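Local coordinates for histidine triad protein (PDB 1Y23) that binds a zinc ion and, as a histidine triad (HIT) family member, probably acts on nucleotides as a hydrolase or transferase, at residues B[30-35]-B[40-45]. Numbering follows the deposited sequence.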
ATOM      1  N   ALA B  30       9.859  -5.691 -10.574  1.00 28.18           N
ATOM      2  CA  ALA B  30       8.904  -4.626 -10.856  1.00 27.14           C
ATOM      3  C   ALA B  30       8.751  -4.479 -12.372  1.00 28.20           C
ATOM      4  O   ALA B  30       9.720  -4.611 -13.125  1.00 27.63           O
ATOM      5  CB  ALA B  30       9.380  -3.324 -10.245  1.00 26.15           C
ATOM      6  N   PHE B  31       7.524  -4.216 -12.811  1.00 28.71           N
ATOM      7  CA  PHE B  31       7.222  -4.065 -14.229  1.00 29.68           C
ATOM      8  C   PHE B  31       5.917  -3.308 -14.450  1.00 29.51           C
ATOM      9  O   PHE B  31       5.025  -3.314 -13.599  1.00 28.38           O
ATOM     10  CB  PHE B  31       7.152  -5.439 -14.902  1.00 30.03           C
ATOM     11  CG  PHE B  31       6.229  -6.406 -14.218  1.00 32.54           C
ATOM     12  CD1 PHE B  31       4.856  -6.361 -14.444  1.00 31.13           C
ATOM     13  CD2 PHE B  31       6.735  -7.363 -13.339  1.00 33.43           C
ATOM     14  CE1 PHE B  31       3.999  -7.256 -13.806  1.00 34.12           C
ATOM     15  CE2 PHE B  31       5.889  -8.263 -12.696  1.00 34.77           C
ATOM     16  CZ  PHE B  31       4.515  -8.211 -12.928  1.00 34.65           C
ATOM     17  N   LEU B  32       5.813  -2.656 -15.603  1.00 30.21           N
ATOM     18  CA  LEU B  32       4.627  -1.883 -15.943  1.00 31.66           C
ATOM     19  C   LEU B  32       3.355  -2.732 -16.021  1.00 31.16           C
ATOM     20  O   LEU B  32       3.382  -3.871 -16.491  1.00 31.06           O
ATOM     21  CB  LEU B  32       4.855  -1.152 -17.275  1.00 31.57           C
ATOM     22  CG  LEU B  32       5.822   0.042 -17.220  1.00 32.41           C
ATOM     23  CD1 LEU B  32       6.075   0.590 -18.623  1.00 31.63           C
ATOM     24  CD2 LEU B  32       5.232   1.117 -16.329  1.00 33.56           C
ATOM     25  N   ASP B  33       2.244  -2.193 -15.526  1.00 31.56           N
ATOM     26  CA  ASP B  33       0.968  -2.909 -15.603  1.00 33.42           C
ATOM     27  C   ASP B  33       0.440  -2.529 -16.984  1.00 34.10           C
ATOM     28  O   ASP B  33       0.300  -1.345 -17.284  1.00 34.52           O
ATOM     29  CB  ASP B  33      -0.008  -2.430 -14.522  1.00 32.55           C
ATOM     30  CG  ASP B  33      -1.303  -3.239 -14.493  1.00 33.87           C
ATOM     31  OD1 ASP B  33      -1.837  -3.555 -15.577  1.00 35.81           O
ATOM     32  OD2 ASP B  33      -1.804  -3.562 -13.392  1.00 31.37           O
ATOM     33  N   ILE B  34       0.151  -3.516 -17.823  1.00 34.38           N
ATOM     34  CA  ILE B  34      -0.330  -3.231 -19.172  1.00 37.30           C
ATOM     35  C   ILE B  34      -1.650  -2.466 -19.187  1.00 37.17           C
ATOM     36  O   ILE B  34      -2.049  -1.931 -20.215  1.00 38.50           O
ATOM     37  CB  ILE B  34      -0.475  -4.527 -19.993  1.00 38.00           C
ATOM     38  CG1 ILE B  34       0.779  -5.385 -19.825  1.00 38.86           C
ATOM     39  CG2 ILE B  34      -0.637  -4.191 -21.468  1.00 39.06           C
ATOM     40  CD1 ILE B  34       0.695  -6.726 -20.529  1.00 43.27           C
ATOM     41  N   SER B  35      -2.318  -2.410 -18.036  1.00 38.61           N
ATOM     42  CA  SER B  35      -3.587  -1.691 -17.912  1.00 37.52           C
ATOM     43  C   SER B  35      -3.322  -0.186 -17.901  1.00 36.83           C
ATOM     44  O   SER B  35      -4.178   0.613 -18.295  1.00 37.43           O
ATOM     45  CB  SER B  35      -4.307  -2.083 -16.615  1.00 36.94           C
ATOM     46  OG  SER B  35      -4.538  -3.480 -16.551  1.00 37.68           O
ATOM     47  N   GLY B  40       2.878   5.176 -16.332  1.00 35.01           N
ATOM     48  CA  GLY B  40       3.873   4.815 -15.336  1.00 35.39           C
ATOM     49  C   GLY B  40       3.368   3.782 -14.337  1.00 34.67           C
ATOM     50  O   GLY B  40       4.085   3.401 -13.412  1.00 36.24           O
ATOM     51  N   HIS B  41       2.132   3.332 -14.524  1.00 33.38           N
ATOM     52  CA  HIS B  41       1.511   2.338 -13.652  1.00 31.69           C
ATOM     53  C   HIS B  41       2.426   1.123 -13.523  1.00 30.29           C
ATOM     54  O   HIS B  41       2.603   0.361 -14.475  1.00 28.37           O
ATOM     55  CB  HIS B  41       0.141   1.941 -14.227  1.00 33.32           C
ATOM     56  CG  HIS B  41      -0.634   0.995 -13.362  1.00 35.22           C
ATOM     57  ND1 HIS B  41      -0.398   0.863 -12.012  1.00 35.82           N
ATOM     58  CD2 HIS B  41      -1.649   0.142 -13.651  1.00 35.03           C
ATOM     59  CE1 HIS B  41      -1.227  -0.034 -11.506  1.00 34.58           C
ATOM     60  NE2 HIS B  41      -1.996  -0.487 -12.478  1.00 34.45           N
ATOM     61  N   THR B  42       3.002   0.947 -12.337  1.00 28.89           N
ATOM     62  CA  THR B  42       3.932  -0.153 -12.091  1.00 27.55           C
ATOM     63  C   THR B  42       3.467  -1.205 -11.080  1.00 27.71           C
ATOM     64  O   THR B  42       2.767  -0.896 -10.116  1.00 26.24           O
ATOM     65  CB  THR B  42       5.288   0.402 -11.593  1.00 27.57           C
ATOM     66  OG1 THR B  42       5.795   1.352 -12.539  1.00 31.68           O
ATOM     67  CG2 THR B  42       6.297  -0.716 -11.426  1.00 25.02           C
ATOM     68  N   LEU B  43       3.869  -2.451 -11.314  1.00 27.14           N
ATOM     69  CA  LEU B  43       3.566  -3.549 -10.402  1.00 26.70           C
ATOM     70  C   LEU B  43       4.871  -4.001  -9.759  1.00 27.12           C
ATOM     71  O   LEU B  43       5.834  -4.314 -10.457  1.00 25.44           O
ATOM     72  CB  LEU B  43       2.949  -4.729 -11.140  1.00 24.03           C
ATOM     73  CG  LEU B  43       1.476  -4.543 -11.477  1.00 26.48           C
ATOM     74  CD1 LEU B  43       1.059  -5.578 -12.511  1.00 25.02           C
ATOM     75  CD2 LEU B  43       0.642  -4.662 -10.191  1.00 23.18           C
ATOM     76  N   VAL B  44       4.901  -4.022  -8.431  1.00 26.04           N
ATOM     77  CA  VAL B  44       6.083  -4.447  -7.697  1.00 25.69           C
ATOM     78  C   VAL B  44       5.706  -5.729  -6.972  1.00 26.76           C
ATOM     79  O   VAL B  44       4.845  -5.733  -6.084  1.00 27.89           O
ATOM     80  CB  VAL B  44       6.524  -3.396  -6.656  1.00 24.60           C
ATOM     81  CG1 VAL B  44       7.803  -3.836  -5.977  1.00 21.83           C
ATOM     82  CG2 VAL B  44       6.711  -2.045  -7.317  1.00 24.19           C
ATOM     83  N   ILE B  45       6.346  -6.822  -7.360  1.00 26.64           N
ATOM     84  CA  ILE B  45       6.051  -8.104  -6.751  1.00 27.50           C
ATOM     85  C   ILE B  45       7.317  -8.830  -6.317  1.00 27.91           C
ATOM     86  O   ILE B  45       8.403  -8.548  -6.813  1.00 27.27           O
ATOM     87  CB  ILE B  45       5.277  -9.019  -7.746  1.00 29.33           C
ATOM     88  CG1 ILE B  45       6.234  -9.630  -8.771  1.00 30.38           C
ATOM     89  CG2 ILE B  45       4.239  -8.193  -8.508  1.00 29.90           C
ATOM     90  CD1 ILE B  45       5.586 -10.638  -9.698  1.00 28.74           C
TER
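Asp33 lays its CB over one face of the His41 imidazole, 3.5 Å from the ring centroid in a CH-pi contact. In both residues CG stands opposite the backbone N (chi1 -175° for Asp33, -176° for His41), and the two side chains head in the same direction. The carboxylate and ring planes are 15° apart; Asp33 OD2 sits 3.2 Å from His41 NE2. The backbones are joined next to this pair by a hydrogen bond from Asp33 N to His41 O, 2.8 Å. Further along, Phe31 and Leu43 form a hydrogen-bonded antiparallel pair, Phe31 N giving to Leu43 O and Leu43 N returning a 2.7 Å bond to Phe31 O. This is the hairpin of strands 28-32 and 42-46 in the antiparallel sheet of the HIT domain. On the face shared by Phe31 and Leu43, Leu43 CD1 meets Phe31 CE1 at 3.6 Å, while Ile45 CD1 reaches the ring's edge, 3.8 Å from CE2 of Phe31. Helix 8-13 packs here, with Ile12 against Phe31 and Phe9 against Leu43 and Ile45. Asp33 is steadied by its own turn: OD1 accepts from Ser35 N (2.8 Å, an Asx turn) and from Ser35 OG. Around the His41 ring gather His104, nearly parallel to it, and, steeply inclined, Trp119 of the second subunit.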